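Local coordinates for protein molybdopterin molybdotransferase (Pyrococcus horikoshii, PDB 1UZ5) that probably inserts molybdate into adenylylated molybdopterin, releasing AMP, in a late step of molybdenum cofactor biosynthesis, at residues 46-51 against 143-148; 52-57 against 99-104; 60-65 against 91-96; 113-118 against 135-140. All coordinates share one frame; numbering follows the deposited sequence.

Interaction 1 (46-51 against 143-148)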
loop_
_atom_site.group_PDB
_atom_site.type_symbol
_atom_site.label_atom_id
_atom_site.label_comp_id
_atom_site.label_asym_id
_atom_site.label_seq_id
_atom_site.Cartn_x
_atom_site.Cartn_y
_atom_site.Cartn_z
ATOM N N ILE A 46 11.739 6.889 -19.665
ATOM C CA ILE A 46 11.533 7.222 -21.075
ATOM C C ILE A 46 10.335 8.132 -21.273
ATOM O O ILE A 46 9.502 8.291 -20.374
ATOM C CB ILE A 46 11.255 5.967 -21.935
ATOM C CG1 ILE A 46 9.973 5.290 -21.441
ATOM C CG2 ILE A 46 12.435 5.011 -21.888
ATOM C CD1 ILE A 46 9.408 4.260 -22.397
ATOM N N ASP A 47 10.265 8.730 -22.462
ATOM C CA ASP A 47 9.145 9.577 -22.840
ATOM C C ASP A 47 8.069 8.627 -23.357
ATOM O O ASP A 47 8.382 7.616 -23.983
ATOM C CB ASP A 47 9.518 10.519 -23.994
ATOM C CG ASP A 47 10.292 11.740 -23.542
ATOM O OD1 ASP A 47 9.780 12.496 -22.681
ATOM O OD2 ASP A 47 11.407 11.952 -24.066
ATOM N N VAL A 48 6.810 8.972 -23.112
ATOM C CA VAL A 48 5.686 8.184 -23.576
ATOM C C VAL A 48 4.705 9.116 -24.278
ATOM O O VAL A 48 4.208 10.059 -23.668
ATOM C CB VAL A 48 4.933 7.514 -22.405
ATOM C CG1 VAL A 48 3.806 6.660 -22.955
ATOM C CG2 VAL A 48 5.895 6.687 -21.555
ATOM N N PRO A 49 4.441 8.890 -25.580
ATOM C CA PRO A 49 5.039 7.829 -26.398
ATOM C C PRO A 49 6.522 8.129 -26.596
ATOM O O PRO A 49 6.953 9.268 -26.431
ATOM C CB PRO A 49 4.233 7.902 -27.700
ATOM C CG PRO A 49 3.895 9.367 -27.798
ATOM C CD PRO A 49 3.504 9.709 -26.376
ATOM N N PRO A 50 7.325 7.109 -26.930
ATOM C CA PRO A 50 8.762 7.320 -27.128
ATOM C C PRO A 50 9.145 7.929 -28.482
ATOM O O PRO A 50 10.325 8.087 -28.782
ATOM C CB PRO A 50 9.344 5.923 -26.918
ATOM C CG PRO A 50 8.269 5.036 -27.479
ATOM C CD PRO A 50 6.973 5.677 -27.018
ATOM N N PHE A 51 8.139 8.274 -29.278
ATOM C CA PHE A 51 8.334 8.879 -30.594
ATOM C C PHE A 51 7.024 9.540 -31.001
ATOM O O PHE A 51 5.975 9.242 -30.426
ATOM C CB PHE A 51 8.701 7.815 -31.636
ATOM C CG PHE A 51 7.720 6.667 -31.707
ATOM C CD1 PHE A 51 7.911 5.520 -30.933
ATOM C CD2 PHE A 51 6.589 6.747 -32.517
ATOM C CE1 PHE A 51 6.988 4.469 -30.964
ATOM C CE2 PHE A 51 5.657 5.704 -32.559
ATOM C CZ PHE A 51 5.858 4.558 -31.774
ATOM N N GLY A 143 6.460 11.975 -25.588
ATOM C CA GLY A 143 6.413 12.451 -24.215
ATOM C C GLY A 143 5.176 13.196 -23.748
ATOM O O GLY A 143 5.123 13.635 -22.600
ATOM N N ILE A 144 4.179 13.338 -24.613
ATOM C CA ILE A 144 2.949 14.040 -24.245
ATOM C C ILE A 144 2.045 13.230 -23.305
ATOM O O ILE A 144 1.221 13.796 -22.583
ATOM C CB ILE A 144 2.159 14.455 -25.512
ATOM C CG1 ILE A 144 2.742 15.753 -26.074
ATOM C CG2 ILE A 144 0.690 14.673 -25.187
ATOM C CD1 ILE A 144 4.242 15.727 -26.288
ATOM N N ASP A 145 2.200 11.910 -23.319
ATOM C CA ASP A 145 1.417 11.035 -22.447
ATOM C C ASP A 145 2.126 11.116 -21.091
ATOM O O ASP A 145 1.558 11.572 -20.098
ATOM C CB ASP A 145 1.451 9.597 -22.983
ATOM C CG ASP A 145 0.440 8.678 -22.303
ATOM O OD1 ASP A 145 0.002 8.976 -21.175
ATOM O OD2 ASP A 145 0.099 7.636 -22.901
ATOM N N ILE A 146 3.383 10.682 -21.071
ATOM C CA ILE A 146 4.205 10.720 -19.865
ATOM C C ILE A 146 5.609 11.231 -20.208
ATOM O O ILE A 146 6.327 10.630 -21.007
ATOM C CB ILE A 146 4.331 9.322 -19.215
ATOM C CG1 ILE A 146 2.973 8.875 -18.661
ATOM C CG2 ILE A 146 5.366 9.360 -18.104
ATOM C CD1 ILE A 146 2.983 7.488 -18.048
ATOM N N GLU A 147 5.994 12.342 -19.593
ATOM C CA GLU A 147 7.307 12.936 -19.832
ATOM C C GLU A 147 8.404 12.159 -19.120
ATOM O O GLU A 147 8.235 11.741 -17.977
ATOM C CB GLU A 147 7.330 14.379 -19.322
ATOM C CG GLU A 147 7.528 15.438 -20.385
ATOM C CD GLU A 147 7.759 16.813 -19.783
ATOM O OE1 GLU A 147 8.769 16.988 -19.065
ATOM O OE2 GLU A 147 6.929 17.716 -20.022
ATOM N N LYS A 148 9.532 11.967 -19.792
ATOM C CA LYS A 148 10.648 11.274 -19.168
ATOM C C LYS A 148 10.952 12.030 -17.874
ATOM O O LYS A 148 10.934 13.257 -17.858
ATOM C CB LYS A 148 11.863 11.302 -20.091
ATOM C CG LYS A 148 13.084 10.568 -19.554
ATOM C CD LYS A 148 14.216 10.598 -20.568
ATOM C CE LYS A 148 15.476 9.956 -20.016
ATOM N NZ LYS A 148 16.562 9.897 -21.038
#
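D47 turns its CG beside its own nitrogen and anti to the carbonyl carbon (chi1 -80°), which sets CG within 3.8 Å of K148 N, with OD1 facing that amide. The K148 side chain crosses that of D47 at about a right angle. The two lie next to a classic beta bulge, in which D145 and I146 both face V48 and the two loops pair antiparallel through a single bridge. The bridge rests on V48 N, which donates to I146 O at 2.7 Å in the carbonyl plane. V48 O turns toward the amides of D145 and I146, but its modelled place is less sure. V48 and I146 lie side by side pointing the same way, CB to CB at 3.7 Å, and add an apolar touch beside the bridge.

K148 N meets D47 OD1 at 2.9 Å from above the carboxylate plane. The bond runs from the K148 amide to the carboxylate; the opposite charges, D47 OD2 and K148 NZ, are 6.3 Å apart and not in contact. An alanine in place of D47 would probably leave K148 N without this acceptor and weaken the hold beyond the bulge. G143 suits its place: at this positive phi a CB would strike the carbonyl oxygen of the residue before, and it would also collide with D47 OD1.

In the MoeA N-terminal region the contact joins the chain entering a helix-free, strand-containing excursion to the chain returning from it. A cis peptide precedes P49, whose carbonyl O accepts G143 N in its plane at 2.9 Å.

Interaction 2 (52-57 against 99-104); sequences DRATVD and AYISTG. With SO4 (sulfate ion), chain B.
D57 and the S102-T103 pair meet beside a bound sulfate on the surface, where S102 OG donates to O4 of the ion at 2.7 Å. The sulfate probably comes from the crystallisation liquor, and A85 N binds it as well.

Here the chain leaving strand 97-101 passes the one leaving strand 53-54. One oxygen, OD1 of D57, is gripped twice: T103 N meets it nearly along its C-O axis at 2.7 Å, while T103 OG1 donates from above the carboxylate plane at 3.2 Å. T103 OG1 lies beside its own backbone nitrogen (chi1 -56°), which lets amide and hydroxyl share the acceptor. The two side chains cross at about a right angle.

At the other end R53 holds CG between its backbone nitrogen and carbonyl carbon (chi1 66°), and its chain bends at chi3. NE and NH2 then grip G104 O side-on at 3.0 Å and 3.2 Å, approaching from opposite faces of the carbonyl plane. G104 N returns a bond to A54 O at 2.7 Å. Between these ends, the methyl of A54 packs on I101 CD1.

Two donors on each of two oxygens would limit rotation of the D57 carboxylate and the R53 guanidinium, and G104 is held by both its N-H and its C=O.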
loop_
_atom_site.group_PDB
_atom_site.type_symbol
_atom_site.label_atom_id
_atom_site.label_comp_id
_atom_site.label_asym_id
_atom_site.label_seq_id
_atom_site.Cartn_x
_atom_site.Cartn_y
_atom_site.Cartn_z
ATOM N N ASP A 52 7.077 10.440 -31.980
ATOM C CA ASP A 52 5.857 11.100 -32.450
ATOM C C ASP A 52 5.045 10.036 -33.170
ATOM O O ASP A 52 5.546 9.389 -34.084
ATOM C CB ASP A 52 6.190 12.231 -33.435
ATOM C CG ASP A 52 6.979 13.353 -32.794
ATOM O OD1 ASP A 52 7.617 14.125 -33.539
ATOM O OD2 ASP A 52 6.960 13.470 -31.550
ATOM N N ARG A 53 3.797 9.836 -32.766
ATOM C CA ARG A 53 2.995 8.829 -33.432
ATOM C C ARG A 53 1.698 9.373 -34.006
ATOM O O ARG A 53 1.106 10.310 -33.471
ATOM C CB ARG A 53 2.729 7.644 -32.481
ATOM C CG ARG A 53 1.881 7.929 -31.268
ATOM C CD ARG A 53 1.959 6.778 -30.238
ATOM N NE ARG A 53 1.848 5.440 -30.826
ATOM C CZ ARG A 53 1.673 4.317 -30.126
ATOM N NH1 ARG A 53 1.580 4.354 -28.801
ATOM N NH2 ARG A 53 1.592 3.147 -30.746
ATOM N N ALA A 54 1.284 8.799 -35.131
ATOM C CA ALA A 54 0.052 9.212 -35.780
ATOM C C ALA A 54 -1.108 8.805 -34.880
ATOM O O ALA A 54 -1.054 7.761 -34.229
ATOM C CB ALA A 54 -0.085 8.531 -37.128
ATOM N N THR A 55 -2.148 9.630 -34.843
ATOM C CA THR A 55 -3.318 9.335 -34.025
ATOM C C THR A 55 -4.482 8.891 -34.900
ATOM O O THR A 55 -5.553 8.559 -34.402
ATOM C CB THR A 55 -3.745 10.562 -33.201
ATOM O OG1 THR A 55 -4.059 11.648 -34.082
ATOM C CG2 THR A 55 -2.623 10.984 -32.264
ATOM N N VAL A 56 -4.264 8.891 -36.211
ATOM C CA VAL A 56 -5.287 8.477 -37.166
ATOM C C VAL A 56 -4.606 7.881 -38.395
ATOM O O VAL A 56 -3.409 8.087 -38.597
ATOM C CB VAL A 56 -6.141 9.680 -37.645
ATOM C CG1 VAL A 56 -6.795 10.374 -36.461
ATOM C CG2 VAL A 56 -5.271 10.659 -38.414
ATOM N N ASP A 57 -5.360 7.133 -39.200
ATOM C CA ASP A 57 -4.811 6.575 -40.432
ATOM C C ASP A 57 -4.868 7.728 -41.428
ATOM O O ASP A 57 -5.873 8.427 -41.508
ATOM C CB ASP A 57 -5.673 5.434 -40.986
ATOM C CG ASP A 57 -5.656 4.193 -40.114
ATOM O OD1 ASP A 57 -4.634 3.926 -39.449
ATOM O OD2 ASP A 57 -6.672 3.469 -40.118
ATOM N N ALA A 99 3.588 10.550 -46.946
ATOM C CA ALA A 99 3.675 9.114 -46.723
ATOM C C ALA A 99 2.403 8.612 -46.079
ATOM O O ALA A 99 1.836 9.272 -45.200
ATOM C CB ALA A 99 4.858 8.791 -45.821
ATOM N N TYR A 100 1.924 7.462 -46.532
ATOM C CA TYR A 100 0.750 6.897 -45.900
ATOM C C TYR A 100 1.238 6.446 -44.521
ATOM O O TYR A 100 2.374 5.992 -44.375
ATOM C CB TYR A 100 0.226 5.674 -46.650
ATOM C CG TYR A 100 -0.909 5.033 -45.894
ATOM C CD1 TYR A 100 -2.156 5.650 -45.828
ATOM C CD2 TYR A 100 -0.706 3.875 -45.143
ATOM C CE1 TYR A 100 -3.171 5.141 -45.029
ATOM C CE2 TYR A 100 -1.719 3.355 -44.336
ATOM C CZ TYR A 100 -2.945 3.995 -44.283
ATOM O OH TYR A 100 -3.941 3.510 -43.467
ATOM N N ILE A 101 0.393 6.578 -43.511
ATOM C CA ILE A 101 0.785 6.162 -42.173
ATOM C C ILE A 101 -0.450 5.677 -41.430
ATOM O O ILE A 101 -1.528 6.242 -41.585
ATOM C CB ILE A 101 1.445 7.332 -41.397
ATOM C CG1 ILE A 101 1.989 6.837 -40.057
ATOM C CG2 ILE A 101 0.431 8.458 -41.168
ATOM C CD1 ILE A 101 2.924 7.828 -39.389
ATOM N N SER A 102 -0.303 4.614 -40.646
ATOM C CA SER A 102 -1.438 4.096 -39.896
ATOM C C SER A 102 -1.384 4.580 -38.453
ATOM O O SER A 102 -0.329 4.975 -37.950
ATOM C CB SER A 102 -1.472 2.563 -39.950
ATOM O OG SER A 102 -0.273 2.008 -39.465
ATOM N N THR A 103 -2.536 4.562 -37.793
ATOM C CA THR A 103 -2.622 5.006 -36.412
ATOM C C THR A 103 -1.568 4.320 -35.554
ATOM O O THR A 103 -1.342 3.120 -35.688
ATOM C CB THR A 103 -4.011 4.700 -35.823
ATOM O OG1 THR A 103 -5.017 5.306 -36.642
ATOM C CG2 THR A 103 -4.126 5.248 -34.410
ATOM N N GLY A 104 -0.919 5.096 -34.687
ATOM C CA GLY A 104 0.090 4.552 -33.792
ATOM C C GLY A 104 1.497 4.466 -34.353
ATOM O O GLY A 104 2.465 4.345 -33.599
HETATM S S SO4 B . -0.825 -1.634 -39.175
HETATM O O1 SO4 B . -1.964 -0.919 -40.089
HETATM O O2 SO4 B . -1.490 -1.937 -37.922
HETATM O O3 SO4 B . -0.367 -2.696 -39.779
HETATM O O4 SO4 B . 0.130 -0.583 -38.956
#

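Interaction 3 (60-65 against 91-96)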
loop_
_atom_site.group_PDB
_atom_site.type_symbol
_atom_site.label_atom_id
_atom_site.label_comp_id
_atom_site.label_asym_id
_atom_site.label_seq_id
_atom_site.Cartn_x
_atom_site.Cartn_y
_atom_site.Cartn_z
ATOM N N ALA A 60 1.168 11.428 -43.576
ATOM C CA ALA A 60 2.133 12.228 -42.846
ATOM C C ALA A 60 2.641 13.254 -43.840
ATOM O O ALA A 60 3.004 12.906 -44.963
ATOM C CB ALA A 60 3.291 11.357 -42.363
ATOM N N VAL A 61 2.679 14.512 -43.421
ATOM C CA VAL A 61 3.136 15.587 -44.293
ATOM C C VAL A 61 3.944 16.614 -43.522
ATOM O O VAL A 61 4.003 16.584 -42.296
ATOM C CB VAL A 61 1.944 16.362 -44.913
ATOM C CG1 VAL A 61 0.995 15.410 -45.616
ATOM C CG2 VAL A 61 1.207 17.144 -43.813
ATOM N N ARG A 62 4.582 17.509 -44.263
ATOM C CA ARG A 62 5.311 18.619 -43.667
ATOM C C ARG A 62 4.197 19.669 -43.732
ATOM O O ARG A 62 3.796 20.076 -44.818
ATOM C CB ARG A 62 6.489 19.012 -44.557
ATOM C CG ARG A 62 7.523 17.916 -44.678
ATOM C CD ARG A 62 8.478 18.131 -45.840
ATOM N NE ARG A 62 9.035 19.476 -45.870
ATOM C CZ ARG A 62 10.303 19.753 -46.161
ATOM N NH1 ARG A 62 11.154 18.772 -46.444
ATOM N NH2 ARG A 62 10.721 21.009 -46.169
ATOM N N ALA A 63 3.669 20.072 -42.582
ATOM C CA ALA A 63 2.559 21.031 -42.546
ATOM C C ALA A 63 2.729 22.250 -43.462
ATOM O O ALA A 63 1.785 22.666 -44.137
ATOM C CB ALA A 63 2.313 21.483 -41.115
ATOM N N GLU A 64 3.932 22.810 -43.480
ATOM C CA GLU A 64 4.246 23.977 -44.299
ATOM C C GLU A 64 3.924 23.795 -45.784
ATOM O O GLU A 64 3.582 24.761 -46.465
ATOM C CB GLU A 64 5.727 24.322 -44.146
ATOM C CG GLU A 64 6.654 23.206 -44.615
ATOM C CD GLU A 64 8.059 23.336 -44.062
ATOM O OE1 GLU A 64 8.724 24.353 -44.349
ATOM O OE2 GLU A 64 8.494 22.417 -43.335
ATOM N N ASP A 65 4.040 22.568 -46.291
ATOM C CA ASP A 65 3.758 22.309 -47.702
ATOM C C ASP A 65 2.272 22.429 -48.031
ATOM O O ASP A 65 1.885 22.379 -49.200
ATOM C CB ASP A 65 4.227 20.908 -48.109
ATOM C CG ASP A 65 5.734 20.756 -48.084
ATOM O OD1 ASP A 65 6.446 21.774 -47.952
ATOM O OD2 ASP A 65 6.207 19.604 -48.210
ATOM N N PHE A 91 13.248 6.693 -44.033
ATOM C CA PHE A 91 13.279 7.724 -45.066
ATOM C C PHE A 91 12.679 9.011 -44.511
ATOM O O PHE A 91 12.038 9.002 -43.464
ATOM C CB PHE A 91 12.509 7.253 -46.307
ATOM C CG PHE A 91 11.037 7.105 -46.084
ATOM C CD1 PHE A 91 10.165 8.145 -46.388
ATOM C CD2 PHE A 91 10.517 5.933 -45.540
ATOM C CE1 PHE A 91 8.797 8.020 -46.153
ATOM C CE2 PHE A 91 9.148 5.796 -45.299
ATOM C CZ PHE A 91 8.286 6.840 -45.605
ATOM N N LYS A 92 12.902 10.120 -45.208
ATOM C CA LYS A 92 12.382 11.410 -44.775
ATOM C C LYS A 92 11.594 12.055 -45.912
ATOM O O LYS A 92 11.758 11.691 -47.073
ATOM C CB LYS A 92 13.537 12.320 -44.356
ATOM C CG LYS A 92 14.513 12.623 -45.478
ATOM C CD LYS A 92 15.682 13.452 -44.963
ATOM C CE LYS A 92 16.639 13.828 -46.081
ATOM N NZ LYS A 92 17.778 14.641 -45.572
ATOM N N LEU A 93 10.740 13.012 -45.572
ATOM C CA LEU A 93 9.924 13.686 -46.574
ATOM C C LEU A 93 10.584 14.963 -47.086
ATOM O O LEU A 93 11.074 15.769 -46.301
ATOM C CB LEU A 93 8.559 14.053 -45.989
ATOM C CG LEU A 93 7.675 12.950 -45.401
ATOM C CD1 LEU A 93 6.419 13.581 -44.822
ATOM C CD2 LEU A 93 7.321 11.928 -46.469
ATOM N N GLY A 94 10.592 15.130 -48.404
ATOM C CA GLY A 94 11.144 16.334 -49.004
ATOM C C GLY A 94 9.959 17.250 -49.263
ATOM O O GLY A 94 8.815 16.839 -49.053
ATOM N N LYS A 95 10.194 18.479 -49.710
ATOM C CA LYS A 95 9.063 19.373 -49.963
ATOM C C LYS A 95 8.172 18.770 -51.042
ATOM O O LYS A 95 8.659 18.261 -52.049
ATOM C CB LYS A 95 9.540 20.769 -50.394
ATOM C CG LYS A 95 10.075 20.857 -51.812
ATOM C CD LYS A 95 10.373 22.307 -52.201
ATOM C CE LYS A 95 9.119 23.175 -52.136
ATOM N NZ LYS A 95 9.391 24.590 -52.515
ATOM N N GLY A 96 6.864 18.815 -50.815
ATOM C CA GLY A 96 5.927 18.261 -51.776
ATOM C C GLY A 96 5.802 16.748 -51.698
ATOM O O GLY A 96 5.310 16.119 -52.633
#
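R62 lays its guanidinium against the backbone of L93-K95, one edge toward L93 and one face toward K95. At the edge, NH1 donates to L93 O at 3.0 Å, an oxygen lying in the guanidinium plane and also taking a bond from N110 ND2. K95 N sits 3.4 Å above the face, offset toward the rim; it is a contact between two donors and no bond. The arginine chain reaches this place by a bend at chi3 (49°).

D65 comes to the same loop by another route. Its OD2 receives G96 N at 2.8 Å, the amide lying above the carboxylate plane, and its side chain crosses that of K95 at about a right angle. The 3-10 turn that carries D65 is closed by D65 N bonding to R62 O. L93 CD1 lies 3.5 Å from A60 O and also touches V61 CA.

At one end of the mixed sheet's strand 58-61, the 3-10 turn that follows thus holds the loop leading into strand 97-101.

R62, D65 and E64 form a network of long salt bridges. R62 NE lies 3.7 Å from D65 OD2 with that oxygen well out of the guanidinium plane, and R62 NH2 lies 3.9 Å from E64 OE2. An alanine in place of R62 would probably cost L93 O one of its donors and leave D65 and E64 without the positive charge they share here. Directional bonds therefore fix this junction, while D65 acts on the arginine through charge alone and the E64 bridge is long and probably weak.

Interaction 4 (113-118 against 135-140); sequences AVIQFE and PGLGVM
L137 O is approached by two neighbouring groups of the strand opposite. V114 N donates to it at 2.9 Å in a nearly straight bond (166° at the hydrogen), and A113 CA adds a CH...O contact at 3.4 Å.

The oxygen is offered by a type II beta turn from G136 to V139, closed by V139 N bonding to G136 O. G138 occupies the third position of the turn with positive phi, and a CB there would collide with V114 O; glycine lets the strand pass this close.

Apolar groups fill in around the bond. V114 and V139 cross at about a right angle, CG2 to CG2 at 4.0 Å. With V139 CG1 anti to the backbone nitrogen (chi1 -178°), its CG2 falls beside that nitrogen and lies 3.8 Å from A113 CA. V114 CB rests on G138 O at 3.5 Å, while L137 CG lies close to V114 O.

Strand 113-116 is an outermost strand of the six-stranded mixed sheet. A113 and I115 bond on one side to V61 and Y59 of the neighbouring strand 58-61; the turn takes V114 N on the other side, then runs on into strand 139-140, which pairs antiparallel with strand 53-54.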
loop_
_atom_site.group_PDB
_atom_site.type_symbol
_atom_site.label_atom_id
_atom_site.label_comp_id
_atom_site.label_asym_id
_atom_site.label_seq_id
_atom_site.Cartn_x
_atom_site.Cartn_y
_atom_site.Cartn_z
ATOM N N ALA A 113 2.791 16.473 -39.188
ATOM C CA ALA A 113 1.342 16.388 -39.140
ATOM C C ALA A 113 0.860 15.190 -39.937
ATOM O O ALA A 113 1.555 14.707 -40.830
ATOM C CB ALA A 113 0.711 17.667 -39.697
ATOM N N VAL A 114 -0.329 14.708 -39.591
ATOM C CA VAL A 114 -0.941 13.601 -40.304
ATOM C C VAL A 114 -2.355 14.029 -40.667
ATOM O O VAL A 114 -3.138 14.418 -39.801
ATOM C CB VAL A 114 -1.027 12.311 -39.450
ATOM C CG1 VAL A 114 -1.702 11.208 -40.269
ATOM C CG2 VAL A 114 0.370 11.862 -39.024
ATOM N N ILE A 115 -2.680 13.968 -41.950
ATOM C CA ILE A 115 -4.013 14.349 -42.406
ATOM C C ILE A 115 -4.840 13.081 -42.570
ATOM O O ILE A 115 -4.448 12.177 -43.305
ATOM C CB ILE A 115 -3.941 15.091 -43.757
ATOM C CG1 ILE A 115 -3.045 16.327 -43.614
ATOM C CG2 ILE A 115 -5.343 15.477 -44.213
ATOM C CD1 ILE A 115 -2.860 17.133 -44.905
ATOM N N GLN A 116 -5.966 13.009 -41.865
ATOM C CA GLN A 116 -6.846 11.845 -41.920
ATOM C C GLN A 116 -7.051 11.369 -43.343
ATOM O O GLN A 116 -7.117 12.166 -44.275
ATOM C CB GLN A 116 -8.214 12.158 -41.321
ATOM C CG GLN A 116 -8.204 12.556 -39.867
ATOM C CD GLN A 116 -9.598 12.878 -39.367
ATOM O OE1 GLN A 116 -10.463 12.007 -39.311
ATOM N NE2 GLN A 116 -9.827 14.140 -39.014
ATOM N N PHE A 117 -7.166 10.056 -43.490
ATOM C CA PHE A 117 -7.355 9.426 -44.786
ATOM C C PHE A 117 -8.514 10.054 -45.564
ATOM O O PHE A 117 -8.393 10.351 -46.750
ATOM C CB PHE A 117 -7.622 7.932 -44.576
ATOM C CG PHE A 117 -7.590 7.122 -45.840
ATOM C CD1 PHE A 117 -6.401 6.955 -46.545
ATOM C CD2 PHE A 117 -8.747 6.528 -46.329
ATOM C CE1 PHE A 117 -6.362 6.207 -47.721
ATOM C CE2 PHE A 117 -8.720 5.778 -47.507
ATOM C CZ PHE A 117 -7.524 5.619 -48.203
ATOM N N GLU A 118 -9.631 10.266 -44.879
ATOM C CA GLU A 118 -10.831 10.817 -45.497
ATOM C C GLU A 118 -10.764 12.288 -45.899
ATOM O O GLU A 118 -11.618 12.750 -46.652
ATOM C CB GLU A 118 -12.036 10.619 -44.570
ATOM C CG GLU A 118 -12.116 9.248 -43.904
ATOM C CD GLU A 118 -11.006 9.023 -42.884
ATOM O OE1 GLU A 118 -10.864 9.853 -41.957
ATOM O OE2 GLU A 118 -10.276 8.015 -43.007
ATOM N N PRO A 135 1.319 22.061 -37.642
ATOM C CA PRO A 135 2.179 21.130 -36.905
ATOM C C PRO A 135 1.429 20.543 -35.721
ATOM O O PRO A 135 0.817 21.279 -34.948
ATOM C CB PRO A 135 3.343 22.011 -36.465
ATOM C CG PRO A 135 3.440 23.017 -37.597
ATOM C CD PRO A 135 1.989 23.360 -37.847
ATOM N N GLY A 136 1.455 19.220 -35.590
ATOM C CA GLY A 136 0.778 18.588 -34.470
ATOM C C GLY A 136 -0.544 17.919 -34.800
ATOM O O GLY A 136 -0.975 17.020 -34.079
ATOM N N LEU A 137 -1.195 18.359 -35.874
ATOM C CA LEU A 137 -2.467 17.769 -36.296
ATOM C C LEU A 137 -2.280 16.269 -36.520
ATOM O O LEU A 137 -1.324 15.858 -37.176
ATOM C CB LEU A 137 -2.934 18.406 -37.609
ATOM C CG LEU A 137 -4.104 17.740 -38.341
ATOM C CD1 LEU A 137 -5.410 18.020 -37.607
ATOM C CD2 LEU A 137 -4.174 18.271 -39.770
ATOM N N GLY A 138 -3.193 15.463 -35.980
ATOM C CA GLY A 138 -3.119 14.017 -36.145
ATOM C C GLY A 138 -1.875 13.372 -35.556
ATOM O O GLY A 138 -1.482 12.271 -35.958
ATOM N N VAL A 139 -1.267 14.039 -34.582
ATOM C CA VAL A 139 -0.052 13.536 -33.962
ATOM C C VAL A 139 -0.034 13.608 -32.437
ATOM O O VAL A 139 -0.478 14.587 -31.839
ATOM C CB VAL A 139 1.180 14.321 -34.465
ATOM C CG1 VAL A 139 2.449 13.761 -33.843
ATOM C CG2 VAL A 139 1.252 14.269 -35.979
ATOM N N MET A 140 0.485 12.551 -31.824
ATOM C CA MET A 140 0.655 12.470 -30.377
ATOM C C MET A 140 2.164 12.600 -30.273
ATOM O O MET A 140 2.894 11.653 -30.567
ATOM C CB MET A 140 0.199 11.104 -29.862
ATOM C CG MET A 140 0.650 10.759 -28.448
ATOM S SD MET A 140 -0.138 11.740 -27.165
ATOM C CE MET A 140 -1.788 11.039 -27.167
#

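All four contacts lie within the MoeA N-terminal region. Interactions 2 and 4 are closest, with centres about 7 Å apart and probable hydrogen bonds from M140 N to R53 O (2.8 Å) and F117 N to D57 O (2.9 Å). Interaction 3 shares their mixed sheet: V61 N probably bonds to A113 O, and A60 N to A99 O. Interaction 1 lies farthest from interaction 3 (centres about 24 Å apart) but packs on interactions 2 and 4, F51 CE2 on G104 O and P49 CG on M140 CG, each at 3.6 Å. A sulfate, probably from the crystallisation liquor, is bound by S102 and another lies near R53; whether they mark a functional pocket is unknown.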